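Local coordinates for ABC transporter periplasmic peptide-binding protein (Pseudoalteromonas, PDB 4QFL) that binds dipeptides in the periplasm, here Ala-Phe, and probably hands them to an ABC transporter for uptake, at residues P131-V135 and E200-D204; T210-Y215 and F226-Y232; L332-L338 and L500-H505. All coordinates share one frame; numbering follows the deposited sequence.

Interaction 1 (P131-V135 and E200-D204)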
loop_
_atom_site.group_PDB
_atom_site.type_symbol
_atom_site.label_atom_id
_atom_site.label_comp_id
_atom_site.label_asym_id
_atom_site.label_seq_id
_atom_site.Cartn_x
_atom_site.Cartn_y
_atom_site.Cartn_z
ATOM N N PRO A 131 -6.830 -25.529 3.084
ATOM C CA PRO A 131 -5.805 -26.228 2.313
ATOM C C PRO A 131 -4.870 -25.268 1.595
ATOM O O PRO A 131 -3.845 -25.685 1.069
ATOM C CB PRO A 131 -6.625 -27.032 1.308
ATOM C CG PRO A 131 -7.904 -26.285 1.189
ATOM C CD PRO A 131 -8.178 -25.760 2.546
ATOM N N TYR A 132 -5.219 -23.990 1.576
ATOM C CA TYR A 132 -4.384 -23.003 0.908
ATOM C C TYR A 132 -3.665 -22.090 1.895
ATOM O O TYR A 132 -2.892 -21.212 1.505
ATOM C CB TYR A 132 -5.222 -22.194 -0.066
ATOM C CG TYR A 132 -5.379 -22.878 -1.391
ATOM C CD1 TYR A 132 -6.303 -23.905 -1.570
ATOM C CD2 TYR A 132 -4.598 -22.503 -2.465
ATOM C CE1 TYR A 132 -6.439 -24.537 -2.793
ATOM C CE2 TYR A 132 -4.724 -23.115 -3.687
ATOM C CZ TYR A 132 -5.642 -24.132 -3.854
ATOM O OH TYR A 132 -5.740 -24.721 -5.093
ATOM N N HIS A 133 -3.906 -22.311 3.178
ATOM C CA HIS A 133 -3.278 -21.479 4.191
ATOM C C HIS A 133 -1.772 -21.398 3.993
ATOM O O HIS A 133 -1.188 -20.319 4.074
ATOM C CB HIS A 133 -3.584 -21.983 5.598
ATOM C CG HIS A 133 -3.010 -21.115 6.673
ATOM N ND1 HIS A 133 -3.389 -19.801 6.848
ATOM C CD2 HIS A 133 -2.065 -21.363 7.611
ATOM C CE1 HIS A 133 -2.714 -19.282 7.859
ATOM N NE2 HIS A 133 -1.904 -20.210 8.339
ATOM N N PHE A 134 -1.149 -22.539 3.727
ATOM C CA PHE A 134 0.306 -22.594 3.592
ATOM C C PHE A 134 0.801 -22.601 2.139
ATOM O O PHE A 134 1.977 -22.873 1.881
ATOM C CB PHE A 134 0.868 -23.812 4.329
ATOM C CG PHE A 134 0.654 -23.783 5.815
ATOM C CD1 PHE A 134 1.378 -22.919 6.614
ATOM C CD2 PHE A 134 -0.249 -24.640 6.411
ATOM C CE1 PHE A 134 1.183 -22.899 7.983
ATOM C CE2 PHE A 134 -0.447 -24.626 7.778
ATOM C CZ PHE A 134 0.270 -23.761 8.561
ATOM N N VAL A 135 -0.080 -22.299 1.193
ATOM C CA VAL A 135 0.336 -22.278 -0.204
ATOM C C VAL A 135 1.146 -21.039 -0.505
ATOM O O VAL A 135 0.906 -19.974 0.063
ATOM C CB VAL A 135 -0.851 -22.363 -1.166
ATOM C CG1 VAL A 135 -0.432 -21.947 -2.569
ATOM C CG2 VAL A 135 -1.406 -23.764 -1.161
ATOM N N GLU A 200 -1.971 -26.460 -6.768
ATOM C CA GLU A 200 -2.162 -25.320 -5.889
ATOM C C GLU A 200 -1.229 -24.163 -6.225
ATOM O O GLU A 200 -1.599 -23.001 -6.078
ATOM C CB GLU A 200 -1.926 -25.744 -4.440
ATOM C CG GLU A 200 -2.834 -26.856 -3.944
ATOM C CD GLU A 200 -2.326 -28.257 -4.276
ATOM O OE1 GLU A 200 -1.253 -28.391 -4.898
ATOM O OE2 GLU A 200 -3.010 -29.232 -3.905
ATOM N N ASN A 201 -0.015 -24.482 -6.659
ATOM C CA ASN A 201 0.993 -23.474 -6.957
ATOM C C ASN A 201 0.568 -22.557 -8.083
ATOM O O ASN A 201 1.205 -21.540 -8.339
ATOM C CB ASN A 201 2.309 -24.138 -7.349
ATOM C CG ASN A 201 2.233 -24.830 -8.711
ATOM O OD1 ASN A 201 1.272 -25.539 -9.021
ATOM N ND2 ASN A 201 3.240 -24.609 -9.534
ATOM N N LEU A 202 -0.503 -22.934 -8.770
ATOM C CA LEU A 202 -0.972 -22.186 -9.926
ATOM C C LEU A 202 -2.015 -21.171 -9.539
ATOM O O LEU A 202 -2.278 -20.241 -10.289
ATOM C CB LEU A 202 -1.586 -23.133 -10.946
ATOM C CG LEU A 202 -0.642 -23.710 -11.987
ATOM C CD1 LEU A 202 0.762 -23.910 -11.431
ATOM C CD2 LEU A 202 -1.222 -25.001 -12.527
ATOM N N PHE A 203 -2.613 -21.361 -8.368
ATOM C CA PHE A 203 -3.755 -20.562 -7.959
ATOM C C PHE A 203 -3.459 -19.069 -7.972
ATOM O O PHE A 203 -4.241 -18.280 -8.496
ATOM C CB PHE A 203 -4.273 -21.008 -6.588
ATOM C CG PHE A 203 -5.624 -20.456 -6.251
ATOM C CD1 PHE A 203 -6.737 -20.844 -6.958
ATOM C CD2 PHE A 203 -5.778 -19.546 -5.225
ATOM C CE1 PHE A 203 -7.978 -20.328 -6.659
ATOM C CE2 PHE A 203 -7.024 -19.031 -4.923
ATOM C CZ PHE A 203 -8.118 -19.427 -5.641
ATOM N N ASP A 204 -2.317 -18.683 -7.418
ATOM C CA ASP A 204 -1.972 -17.268 -7.300
ATOM C C ASP A 204 -1.346 -16.658 -8.573
ATOM O O ASP A 204 -1.196 -15.439 -8.674
ATOM C CB ASP A 204 -1.052 -17.059 -6.089
ATOM C CG ASP A 204 -1.748 -17.348 -4.769
ATOM O OD1 ASP A 204 -2.966 -17.127 -4.691
ATOM O OD2 ASP A 204 -1.086 -17.801 -3.811
#

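Interaction 2 (T210-Y215 and F226-Y232)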
loop_
_atom_site.group_PDB
_atom_site.type_symbol
_atom_site.label_atom_id
_atom_site.label_comp_id
_atom_site.label_asym_id
_atom_site.label_seq_id
_atom_site.Cartn_x
_atom_site.Cartn_y
_atom_site.Cartn_z
ATOM N N THR A 210 -13.774 -11.975 -10.225
ATOM C CA THR A 210 -15.101 -11.616 -10.703
ATOM C C THR A 210 -15.066 -10.228 -11.318
ATOM O O THR A 210 -16.117 -9.660 -11.648
ATOM C CB THR A 210 -16.134 -11.615 -9.563
ATOM O OG1 THR A 210 -15.694 -10.747 -8.508
ATOM C CG2 THR A 210 -16.311 -13.015 -9.015
ATOM N N GLY A 211 -13.846 -9.705 -11.474
ATOM C CA GLY A 211 -13.603 -8.330 -11.867
ATOM C C GLY A 211 -13.827 -8.048 -13.334
ATOM O O GLY A 211 -14.094 -8.964 -14.115
ATOM N N PRO A 212 -13.705 -6.769 -13.721
ATOM C CA PRO A 212 -13.990 -6.270 -15.080
ATOM C C PRO A 212 -13.068 -6.802 -16.178
ATOM O O PRO A 212 -13.440 -6.732 -17.344
ATOM C CB PRO A 212 -13.820 -4.751 -14.942
ATOM C CG PRO A 212 -12.939 -4.567 -13.763
ATOM C CD PRO A 212 -13.306 -5.683 -12.812
ATOM N N TYR A 213 -11.888 -7.302 -15.818
ATOM C CA TYR A 213 -10.967 -7.854 -16.806
ATOM C C TYR A 213 -10.494 -9.230 -16.391
ATOM O O TYR A 213 -10.517 -9.578 -15.217
ATOM C CB TYR A 213 -9.779 -6.923 -17.026
ATOM C CG TYR A 213 -10.200 -5.510 -17.340
ATOM C CD1 TYR A 213 -10.492 -5.121 -18.650
ATOM C CD2 TYR A 213 -10.317 -4.564 -16.330
ATOM C CE1 TYR A 213 -10.883 -3.819 -18.947
ATOM C CE2 TYR A 213 -10.710 -3.260 -16.615
ATOM C CZ TYR A 213 -10.994 -2.896 -17.928
ATOM O OH TYR A 213 -11.380 -1.603 -18.213
ATOM N N ILE A 214 -10.058 -10.008 -17.373
ATOM C CA ILE A 214 -9.691 -11.398 -17.171
ATOM C C ILE A 214 -8.242 -11.580 -17.546
ATOM O O ILE A 214 -7.745 -10.920 -18.455
ATOM C CB ILE A 214 -10.543 -12.324 -18.058
ATOM C CG1 ILE A 214 -12.026 -12.043 -17.828
ATOM C CG2 ILE A 214 -10.213 -13.783 -17.798
ATOM C CD1 ILE A 214 -12.936 -12.897 -18.672
ATOM N N TYR A 215 -7.561 -12.475 -16.849
ATOM C CA TYR A 215 -6.162 -12.776 -17.145
ATOM C C TYR A 215 -5.992 -13.455 -18.507
ATOM O O TYR A 215 -6.676 -14.440 -18.814
ATOM C CB TYR A 215 -5.578 -13.659 -16.043
ATOM C CG TYR A 215 -4.175 -14.147 -16.301
ATOM C CD1 TYR A 215 -3.946 -15.259 -17.105
ATOM C CD2 TYR A 215 -3.081 -13.514 -15.724
ATOM C CE1 TYR A 215 -2.667 -15.720 -17.336
ATOM C CE2 TYR A 215 -1.794 -13.968 -15.950
ATOM C CZ TYR A 215 -1.598 -15.076 -16.755
ATOM O OH TYR A 215 -0.328 -15.538 -16.987
ATOM N N PHE A 226 -4.537 -8.327 -20.152
ATOM C CA PHE A 226 -5.874 -8.692 -19.701
ATOM C C PHE A 226 -6.867 -8.407 -20.823
ATOM O O PHE A 226 -6.606 -7.583 -21.714
ATOM C CB PHE A 226 -6.318 -7.835 -18.511
ATOM C CG PHE A 226 -5.507 -8.026 -17.252
ATOM C CD1 PHE A 226 -4.828 -9.208 -16.998
ATOM C CD2 PHE A 226 -5.448 -7.008 -16.309
ATOM C CE1 PHE A 226 -4.097 -9.368 -15.833
ATOM C CE2 PHE A 226 -4.713 -7.162 -15.136
ATOM C CZ PHE A 226 -4.036 -8.349 -14.903
ATOM N N TYR A 227 -8.016 -9.072 -20.781
ATOM C CA TYR A 227 -9.092 -8.731 -21.699
ATOM C C TYR A 227 -10.418 -8.534 -20.978
ATOM O O TYR A 227 -10.621 -9.011 -19.859
ATOM C CB TYR A 227 -9.216 -9.755 -22.829
ATOM C CG TYR A 227 -9.656 -11.128 -22.394
ATOM C CD1 TYR A 227 -8.761 -12.011 -21.808
ATOM C CD2 TYR A 227 -10.961 -11.549 -22.588
ATOM C CE1 TYR A 227 -9.157 -13.273 -21.417
ATOM C CE2 TYR A 227 -11.366 -12.806 -22.206
ATOM C CZ TYR A 227 -10.462 -13.666 -21.623
ATOM O OH TYR A 227 -10.867 -14.922 -21.244
ATOM N N LYS A 228 -11.316 -7.818 -21.634
ATOM C CA LYS A 228 -12.589 -7.452 -21.041
ATOM C C LYS A 228 -13.403 -8.676 -20.596
ATOM O O LYS A 228 -13.476 -9.693 -21.295
ATOM C CB LYS A 228 -13.377 -6.577 -22.025
ATOM C CG LYS A 228 -14.799 -6.996 -22.253
ATOM C CD LYS A 228 -15.563 -5.937 -23.034
ATOM C CE LYS A 228 -17.062 -6.173 -22.933
ATOM N NZ LYS A 228 -17.863 -5.014 -23.405
ATOM N N ASN A 229 -13.984 -8.585 -19.405
ATOM C CA ASN A 229 -14.936 -9.587 -18.932
ATOM C C ASN A 229 -16.341 -9.256 -19.416
ATOM O O ASN A 229 -16.997 -8.368 -18.864
ATOM C CB ASN A 229 -14.920 -9.679 -17.406
ATOM C CG ASN A 229 -16.022 -10.574 -16.865
ATOM O OD1 ASN A 229 -16.698 -11.278 -17.618
ATOM N ND2 ASN A 229 -16.204 -10.552 -15.557
ATOM N N ALA A 230 -16.798 -9.972 -20.443
ATOM C CA ALA A 230 -18.103 -9.705 -21.058
ATOM C C ALA A 230 -19.275 -9.935 -20.102
ATOM O O ALA A 230 -20.370 -9.423 -20.319
ATOM C CB ALA A 230 -18.272 -10.542 -22.322
ATOM N N ASP A 231 -19.026 -10.698 -19.042
ATOM C CA ASP A 231 -20.061 -11.085 -18.086
ATOM C C ASP A 231 -19.954 -10.342 -16.771
ATOM O O ASP A 231 -20.462 -10.813 -15.760
ATOM C CB ASP A 231 -19.983 -12.581 -17.791
ATOM C CG ASP A 231 -20.670 -13.418 -18.847
ATOM O OD1 ASP A 231 -21.827 -13.094 -19.207
ATOM O OD2 ASP A 231 -20.049 -14.396 -19.322
ATOM N N TYR A 232 -19.301 -9.186 -16.783
ATOM C CA TYR A 232 -19.081 -8.439 -15.547
ATOM C C TYR A 232 -20.380 -7.904 -14.928
ATOM O O TYR A 232 -21.173 -7.243 -15.586
ATOM C CB TYR A 232 -18.073 -7.306 -15.771
ATOM C CG TYR A 232 -17.698 -6.604 -14.490
ATOM C CD1 TYR A 232 -17.250 -7.326 -13.399
ATOM C CD2 TYR A 232 -17.791 -5.228 -14.371
ATOM C CE1 TYR A 232 -16.915 -6.705 -12.222
ATOM C CE2 TYR A 232 -17.449 -4.590 -13.191
ATOM C CZ TYR A 232 -17.013 -5.339 -12.119
ATOM O OH TYR A 232 -16.663 -4.735 -10.936
HETATM O O HOH W 1 -18.310 -10.795 -12.972
#

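Interaction 3 (L332-L338 and L500-H505)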
loop_
_atom_site.group_PDB
_atom_site.type_symbol
_atom_site.label_atom_id
_atom_site.label_comp_id
_atom_site.label_asym_id
_atom_site.label_seq_id
_atom_site.Cartn_x
_atom_site.Cartn_y
_atom_site.Cartn_z
ATOM N N LEU A 332 3.706 18.555 0.862
ATOM C CA LEU A 332 3.446 19.274 2.107
ATOM C C LEU A 332 4.403 18.787 3.180
ATOM O O LEU A 332 4.533 17.590 3.402
ATOM C CB LEU A 332 2.007 19.058 2.578
ATOM C CG LEU A 332 0.835 19.738 1.859
ATOM C CD1 LEU A 332 -0.458 19.403 2.569
ATOM C CD2 LEU A 332 1.008 21.260 1.778
ATOM N N ARG A 333 5.077 19.707 3.851
ATOM C CA ARG A 333 6.033 19.319 4.881
ATOM C C ARG A 333 5.299 18.586 6.006
ATOM O O ARG A 333 4.232 19.021 6.445
ATOM C CB ARG A 333 6.780 20.544 5.418
ATOM C CG ARG A 333 7.820 20.229 6.478
ATOM C CD ARG A 333 8.694 21.443 6.789
ATOM N NE ARG A 333 9.679 21.157 7.835
ATOM C CZ ARG A 333 10.826 21.815 7.989
ATOM N NH1 ARG A 333 11.150 22.805 7.162
ATOM N NH2 ARG A 333 11.656 21.477 8.968
ATOM N N ALA A 334 5.864 17.471 6.464
ATOM C CA ALA A 334 5.213 16.656 7.482
ATOM C C ALA A 334 5.291 17.305 8.849
ATOM O O ALA A 334 6.352 17.772 9.245
ATOM C CB ALA A 334 5.844 15.277 7.534
ATOM N N ARG A 335 4.158 17.315 9.557
ATOM C CA ARG A 335 4.068 17.796 10.939
ATOM C C ARG A 335 3.709 16.654 11.912
ATOM O O ARG A 335 3.560 16.856 13.122
ATOM C CB ARG A 335 3.044 18.934 11.032
ATOM C CG ARG A 335 3.663 20.331 11.117
ATOM C CD ARG A 335 4.136 20.893 9.784
ATOM N NE ARG A 335 5.193 21.878 10.007
ATOM C CZ ARG A 335 5.647 22.735 9.099
ATOM N NH1 ARG A 335 5.136 22.758 7.879
ATOM N NH2 ARG A 335 6.617 23.577 9.422
ATOM N N SER A 336 3.586 15.450 11.360
ATOM C CA SER A 336 3.247 14.249 12.101
ATOM C C SER A 336 3.374 13.125 11.095
ATOM O O SER A 336 3.510 13.392 9.910
ATOM C CB SER A 336 1.807 14.326 12.594
ATOM O OG SER A 336 1.388 13.061 13.074
ATOM N N ILE A 337 3.335 11.871 11.534
ATOM C CA ILE A 337 3.286 10.784 10.560
ATOM C C ILE A 337 2.012 10.881 9.692
ATOM O O ILE A 337 2.014 10.533 8.502
ATOM C CB ILE A 337 3.444 9.373 11.211
ATOM C CG1 ILE A 337 3.646 8.319 10.115
ATOM C CG2 ILE A 337 2.247 9.019 12.085
ATOM C CD1 ILE A 337 3.926 6.928 10.605
ATOM N N LEU A 338 0.935 11.392 10.275
ATOM C CA LEU A 338 -0.333 11.487 9.566
ATOM C C LEU A 338 -0.363 12.720 8.682
ATOM O O LEU A 338 0.052 13.793 9.113
ATOM C CB LEU A 338 -1.504 11.556 10.558
ATOM C CG LEU A 338 -1.765 10.305 11.397
ATOM C CD1 LEU A 338 -3.029 10.450 12.266
ATOM C CD2 LEU A 338 -1.846 9.082 10.500
ATOM N N LEU A 500 10.890 6.361 13.073
ATOM C CA LEU A 500 11.058 6.952 11.767
ATOM C C LEU A 500 10.756 8.440 11.862
ATOM O O LEU A 500 10.136 8.903 12.821
ATOM C CB LEU A 500 10.157 6.270 10.736
ATOM C CG LEU A 500 8.669 6.107 11.064
ATOM C CD1 LEU A 500 7.935 7.441 10.950
ATOM C CD2 LEU A 500 8.001 5.065 10.169
ATOM N N TYR A 501 11.200 9.179 10.856
ATOM C CA TYR A 501 11.043 10.621 10.817
ATOM C C TYR A 501 10.168 10.986 9.640
ATOM O O TYR A 501 10.592 10.832 8.489
ATOM C CB TYR A 501 12.409 11.271 10.642
ATOM C CG TYR A 501 12.407 12.779 10.468
ATOM C CD1 TYR A 501 11.599 13.599 11.245
ATOM C CD2 TYR A 501 13.256 13.380 9.551
ATOM C CE1 TYR A 501 11.627 14.986 11.091
ATOM C CE2 TYR A 501 13.290 14.749 9.390
ATOM C CZ TYR A 501 12.478 15.547 10.158
ATOM O OH TYR A 501 12.535 16.911 9.978
ATOM N N PRO A 502 8.942 11.460 9.920
ATOM C CA PRO A 502 8.042 11.923 8.861
ATOM C C PRO A 502 8.703 13.052 8.097
ATOM O O PRO A 502 9.184 14.003 8.711
ATOM C CB PRO A 502 6.841 12.466 9.643
ATOM C CG PRO A 502 6.867 11.727 10.935
ATOM C CD PRO A 502 8.314 11.533 11.252
ATOM N N ILE A 503 8.751 12.954 6.777
ATOM C CA ILE A 503 9.379 14.006 6.000
ATOM C C ILE A 503 8.348 14.860 5.292
ATOM O O ILE A 503 8.282 16.058 5.528
ATOM C CB ILE A 503 10.398 13.453 5.007
ATOM C CG1 ILE A 503 11.604 12.910 5.779
ATOM C CG2 ILE A 503 10.834 14.537 4.045
ATOM C CD1 ILE A 503 12.182 11.666 5.188
ATOM N N ALA A 504 7.519 14.240 4.460
ATOM C CA ALA A 504 6.592 14.988 3.626
ATOM C C ALA A 504 5.418 14.142 3.157
ATOM O O ALA A 504 5.413 12.925 3.285
ATOM C CB ALA A 504 7.321 15.549 2.433
ATOM N N HIS A 505 4.423 14.806 2.591
ATOM C CA HIS A 505 3.308 14.124 1.969
ATOM C C HIS A 505 3.237 14.578 0.519
ATOM O O HIS A 505 3.211 15.781 0.251
ATOM C CB HIS A 505 2.015 14.464 2.705
ATOM C CG HIS A 505 2.116 14.321 4.194
ATOM N ND1 HIS A 505 2.300 15.395 5.034
ATOM C CD2 HIS A 505 2.062 13.227 4.987
ATOM C CE1 HIS A 505 2.349 14.970 6.286
ATOM N NE2 HIS A 505 2.209 13.659 6.282
#

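Interaction 1 (P131-V135 and E200-D204)
Tyr132 reaches across from its loop and sets its ring between Glu200 and Phe203. Its CE2 lies 3.6 Å from CB of Phe203, the closest approach between the two segments. The two rings neither stack nor meet edge to face. Their planes are 55° apart and their centroids 5.1 Å apart. Phe203 has CG anti to the backbone N (chi1 -166°), which carries its ring past CE2 of Tyr132 and on toward Tyr190. The far end of the tyrosine crosses Glu200 at about a right angle, with OH 3.8 Å from CG of Glu200. This hydroxyl is hydrogen-bonded to Ala191 O of helix 188-196, so the ring is fixed at its hydroxyl as well as packed between the two residues.

The contact joins two loops of the family 5 solute-binding fold. One follows helix 115-126 and the other follows helix 188-196. Residues Tyr132 to Val135 form a type I beta turn, closed by a bond from Val135 N to Tyr132 O. The turn brings Val135 in beside the tyrosine ring. There CG2 of Val135 packs 3.9 Å from CB of Glu200, and CG1 lies 3.8 Å from Glu200 O. Glu200 bends at chi2 (85°), so its methylene groups make the contact while its carboxylate leads away. Asp204 is buried beside Val135, with OD2 in a salt bridge with Arg124 and OD1 hydrogen-bonded to Asn43.

Interaction 2 (T210-Y215 and F226-Y232)
Strands 213-215 and 226-228 run antiparallel as the open end of a beta hairpin, their short axes 142° apart, with Ile214 and Tyr227 as the hydrogen-bonded pair. Ile214 N donates to Tyr227 O at 2.7 Å, and Tyr227 N returns a bond to Ile214 O at 3.0 Å. Both donors lie in the carbonyl planes.

The side chains of this pair also meet. In one of its two modelled conformers, Tyr227 takes the crowded position between its backbone N and carbonyl carbon (chi1 67°), which turns the ring back over Ile214. CB of Ile214 then makes a CH-pi contact over one face, 4.0 Å from the Tyr227 centroid. On the opposite face of the strands, CD2 of Tyr215 lies 4.3 Å from CE1 of Phe226, whose CB also touches CB of Tyr213.

Beyond the strands the pairing continues through Asn229. Its N donates to Pro212 O, and its ND2 donates to Gly211 O at 3.0 Å, with the oxygen close to the plane of the asparagine amide. Its OD1 accepts from Asp231 N in an Asx turn. Pro212 lies alongside Tyr232, with CB 4.1 Å from the ring centroid over the face. Thr210 O sits at the edge of the same ring, and Tyr232 OH is hydrogen-bonded to Asp62.

ND2 thus ties the turn to the loop before strand 213-215 while OD1 shapes the turn itself, so this buried amide has a partner at both ends.

Interaction 3 (L332-L338 and L500-H505)
Leu332 and His505 form the antiparallel hydrogen-bonded pair where strand 332-333 meets strand 500-513. The longer strand also carries a classic beta bulge, where Ile503 and Ala504 both face Gly293.

Three backbone hydrogen bonds join the segments. Leu332 and His505 exchange two, with Leu332 N to His505 O and His505 N to Leu332 O both at 2.9 Å. The third runs from Ala334 N to Ile503 O at 3.0 Å, with the donor above the carbonyl plane. Ala504 CA adds a CA-H...O contact to Leu332 O.

Apolar contacts follow as the 332-338 chain leaves the strand. CB of Ala334 packs 3.7 Å from CB of Pro502. CG of the same proline lies 4.2 Å from CB of Ile337. Ile337 has CG1 anti to the backbone N (chi1 -169°), which takes CD1 out to CD1 of Leu500, the two side chains crossing at about a right angle. Ile494 of helix 480-497 touches both. The His505 ring fills the bend of the 332-338 chain, which wraps round it.

Arg333 forms a salt bridge with Glu320. Ser336 OG is hydrogen-bonded to Gln491. In an ST turn, Leu338 N also donates to Ser336 OG at 3.3 Å.

Overall arrangement
All three contacts are largely buried, though Leu332 and Arg335 of interaction 3 are exposed. Interactions 1 and 2 are neighbours, with centres about 22 Å apart and nearest atoms about 7 Å apart. Interaction 3 lies on the opposite side of the chain's centre, about 39 Å from each of them, centre to centre. The chemistry differs with place. Interaction 1 joins two loops by side-chain packing, its polar groups bonded to other parts of the chain. Interactions 2 and 3 are built on antiparallel strand pairing, one between strands close in sequence and the other across 161 intervening residues. CH-pi contacts with tyrosine rings and a buried asparagine amide add to the former, aliphatic packing and an enclosed histidine ring to the latter.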